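Local coordinates for mannosylglycerate hydrolase MGH1-like glycoside hydrolase domain-containing protein (Thermus thermophilus HB8, PDB 4WVA) that hydrolyses mannosylglycerate, a solute thermophiles make under osmotic stress, to mannose and glycerate, and can also split glucosylglycerate, at residues Trp34-Ile39 and Phe408-Leu414. Coordinates in Å, arbitrary orientation, origin at the centre of the assembly. Residues are numbered along the deposited sequence.
Sequences WDSAFI and FSWSAAL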
loop_
_atom_site.group_PDB
_atom_site.type_symbol
_atom_site.label_atom_id
_atom_site.label_comp_id
_atom_site.label_asym_id
_atom_site.label_seq_id
_atom_site.Cartn_x
_atom_site.Cartn_y
_atom_site.Cartn_z
ATOM N N TRP A 34 24.557 -4.187 14.202
ATOM C CA TRP A 34 23.549 -5.134 13.682
ATOM C C TRP A 34 23.838 -6.563 14.143
ATOM O O TRP A 34 22.900 -7.312 14.382
ATOM C CB TRP A 34 23.196 -5.011 12.172
ATOM C CG TRP A 34 24.153 -5.540 11.144
ATOM C CD1 TRP A 34 25.526 -5.674 11.227
ATOM C CD2 TRP A 34 23.796 -5.939 9.806
ATOM N NE1 TRP A 34 26.015 -6.144 10.031
ATOM C CE2 TRP A 34 24.969 -6.321 9.155
ATOM C CE3 TRP A 34 22.572 -6.003 9.104
ATOM C CZ2 TRP A 34 24.968 -6.777 7.835
ATOM C CZ3 TRP A 34 22.573 -6.457 7.794
ATOM C CH2 TRP A 34 23.759 -6.831 7.174
ATOM N N ASP A 35 25.105 -6.889 14.414
ATOM C CA ASP A 35 25.420 -8.202 14.954
ATOM C C ASP A 35 24.704 -8.412 16.272
ATOM O O ASP A 35 24.111 -9.464 16.491
ATOM C CB ASP A 35 26.927 -8.393 15.170
ATOM C CG ASP A 35 27.724 -8.323 13.894
ATOM O OD1 ASP A 35 27.723 -7.244 13.239
ATOM O OD2 ASP A 35 28.382 -9.327 13.556
ATOM N N SER A 36 24.779 -7.433 17.175
ATOM C CA SER A 36 24.184 -7.612 18.498
ATOM C C SER A 36 22.688 -7.847 18.378
ATOM O O SER A 36 22.116 -8.600 19.148
ATOM C CB SER A 36 24.495 -6.438 19.430
ATOM O OG SER A 36 25.739 -6.639 20.084
ATOM N N ALA A 37 22.053 -7.220 17.386
ATOM C CA ALA A 37 20.622 -7.348 17.230
ATOM C C ALA A 37 20.293 -8.788 16.851
ATOM O O ALA A 37 19.423 -9.396 17.466
ATOM C CB ALA A 37 20.102 -6.380 16.189
ATOM N N PHE A 38 20.994 -9.338 15.864
ATOM C CA PHE A 38 20.741 -10.750 15.474
ATOM C C PHE A 38 21.113 -11.684 16.626
ATOM O O PHE A 38 20.422 -12.668 16.873
ATOM C CB PHE A 38 21.487 -11.174 14.208
ATOM C CG PHE A 38 21.086 -10.409 12.980
ATOM C CD1 PHE A 38 19.821 -10.576 12.415
ATOM C CD2 PHE A 38 21.962 -9.515 12.381
ATOM C CE1 PHE A 38 19.453 -9.867 11.292
ATOM C CE2 PHE A 38 21.586 -8.795 11.256
ATOM C CZ PHE A 38 20.326 -8.975 10.706
ATOM N N ILE A 39 22.230 -11.409 17.295
ATOM C CA ILE A 39 22.701 -12.270 18.377
ATOM C C ILE A 39 21.692 -12.358 19.510
ATOM O O ILE A 39 21.488 -13.432 20.058
ATOM C CB ILE A 39 24.097 -11.825 18.870
ATOM C CG1 ILE A 39 25.142 -12.066 17.776
ATOM C CG2 ILE A 39 24.458 -12.481 20.205
ATOM C CD1 ILE A 39 26.427 -11.282 17.993
ATOM N N PHE A 408 31.398 -17.824 14.383
ATOM C CA PHE A 408 30.779 -16.537 14.120
ATOM C C PHE A 408 29.393 -16.448 14.758
ATOM O O PHE A 408 28.513 -17.277 14.495
ATOM C CB PHE A 408 30.710 -16.279 12.615
ATOM C CG PHE A 408 30.297 -14.886 12.279
ATOM C CD1 PHE A 408 31.148 -13.793 12.506
ATOM C CD2 PHE A 408 29.034 -14.641 11.808
ATOM C CE1 PHE A 408 30.752 -12.506 12.196
ATOM C CE2 PHE A 408 28.638 -13.357 11.501
ATOM C CZ PHE A 408 29.487 -12.284 11.683
ATOM N N SER A 409 29.213 -15.420 15.578
ATOM C CA SER A 409 28.085 -15.336 16.505
ATOM C C SER A 409 26.711 -15.315 15.837
ATOM O O SER A 409 25.849 -16.079 16.238
ATOM C CB SER A 409 28.246 -14.150 17.448
ATOM O OG SER A 409 29.387 -14.356 18.267
ATOM N N TRP A 410 26.470 -14.474 14.832
ATOM C CA TRP A 410 25.085 -14.428 14.348
ATOM C C TRP A 410 24.669 -15.703 13.607
ATOM O O TRP A 410 23.472 -16.012 13.503
ATOM C CB TRP A 410 24.723 -13.169 13.563
ATOM C CG TRP A 410 25.139 -13.004 12.145
ATOM C CD1 TRP A 410 25.205 -13.939 11.137
ATOM C CD2 TRP A 410 25.452 -11.746 11.537
ATOM N NE1 TRP A 410 25.569 -13.334 9.970
ATOM C CE2 TRP A 410 25.724 -11.982 10.190
ATOM C CE3 TRP A 410 25.548 -10.444 12.031
ATOM C CZ2 TRP A 410 26.101 -10.966 9.320
ATOM C CZ3 TRP A 410 25.904 -9.436 11.179
ATOM C CH2 TRP A 410 26.194 -9.696 9.833
ATOM N N SER A 411 25.649 -16.453 13.135
ATOM C CA SER A 411 25.366 -17.753 12.512
ATOM C C SER A 411 24.847 -18.712 13.579
ATOM O O SER A 411 23.792 -19.314 13.410
ATOM C CB SER A 411 26.614 -18.297 11.807
ATOM O OG SER A 411 26.984 -17.447 10.727
ATOM N N ALA A 412 25.569 -18.808 14.690
ATOM C CA ALA A 412 25.119 -19.591 15.838
ATOM C C ALA A 412 23.778 -19.102 16.361
ATOM O O ALA A 412 22.849 -19.891 16.585
ATOM C CB ALA A 412 26.174 -19.597 16.928
ATOM N N ALA A 413 23.649 -17.789 16.532
ATOM C CA ALA A 413 22.430 -17.231 17.059
ATOM C C ALA A 413 21.216 -17.573 16.223
ATOM O O ALA A 413 20.158 -17.913 16.746
ATOM C CB ALA A 413 22.548 -15.712 17.177
ATOM N N LEU A 414 21.362 -17.435 14.918
ATOM C CA LEU A 414 20.226 -17.646 14.035
ATOM C C LEU A 414 19.962 -19.136 13.814
ATOM O O LEU A 414 18.820 -19.514 13.641
ATOM C CB LEU A 414 20.399 -16.868 12.727
ATOM C CG LEU A 414 20.288 -15.346 12.901
ATOM C CD1 LEU A 414 20.647 -14.605 11.618
ATOM C CD2 LEU A 414 18.894 -14.937 13.351
HETATM O O HOH W 1 28.161 -12.073 14.528
#
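Two buried helix segments, 34-39 of helix 33-43, early in the chain, and 409-414 of helix 409-418, near its end, pack side by side here and run in nearly the same direction, their axes 8.7 Å apart at closest and inclined by 23°. The backbones come nearest where I39 CA lies 5.1 Å from A413 CA; with only a methyl there, A413 puts CB 3.6 Å from I39 CA and 3.7 Å from F38 O. I39 reaches back along the groove, placing CD1 3.4 Å from S409 CB; the S409 hydroxyl itself is tied to the carbonyl of V22. Beside the first turns, the W410 indole spreads across to helix 33-43 and joins an aromatic cluster with W34 and F38. Its six-membered edge meets the face of W34 in a T-shaped pair, planes at 84° and W34 NE1 3.5 Å from W410 CZ3, while the edge of F38 is directed at the face of W410, ring centroids 5.3 Å apart. L414 CD1 packs on F38 CD1 at 4.2 Å.

The protein is an (alpha/alpha)6-barrel, and this pair brings an early helix against the last helix of the chain beside the active-site pocket: W34 and D35 are probably substrate-binding residues, and F408 touches E393, the likely proton acceptor. No direct hydrogen bond links the segments. Instead, one water donates to D35 OD2 (2.9 Å) and accepts from W410 N (3.0 Å), in the first turn of its helix. The same D35 oxygen lies 3.4 Å from W410 CE3 and makes a weak hydrogen bond to a bound Tris molecule.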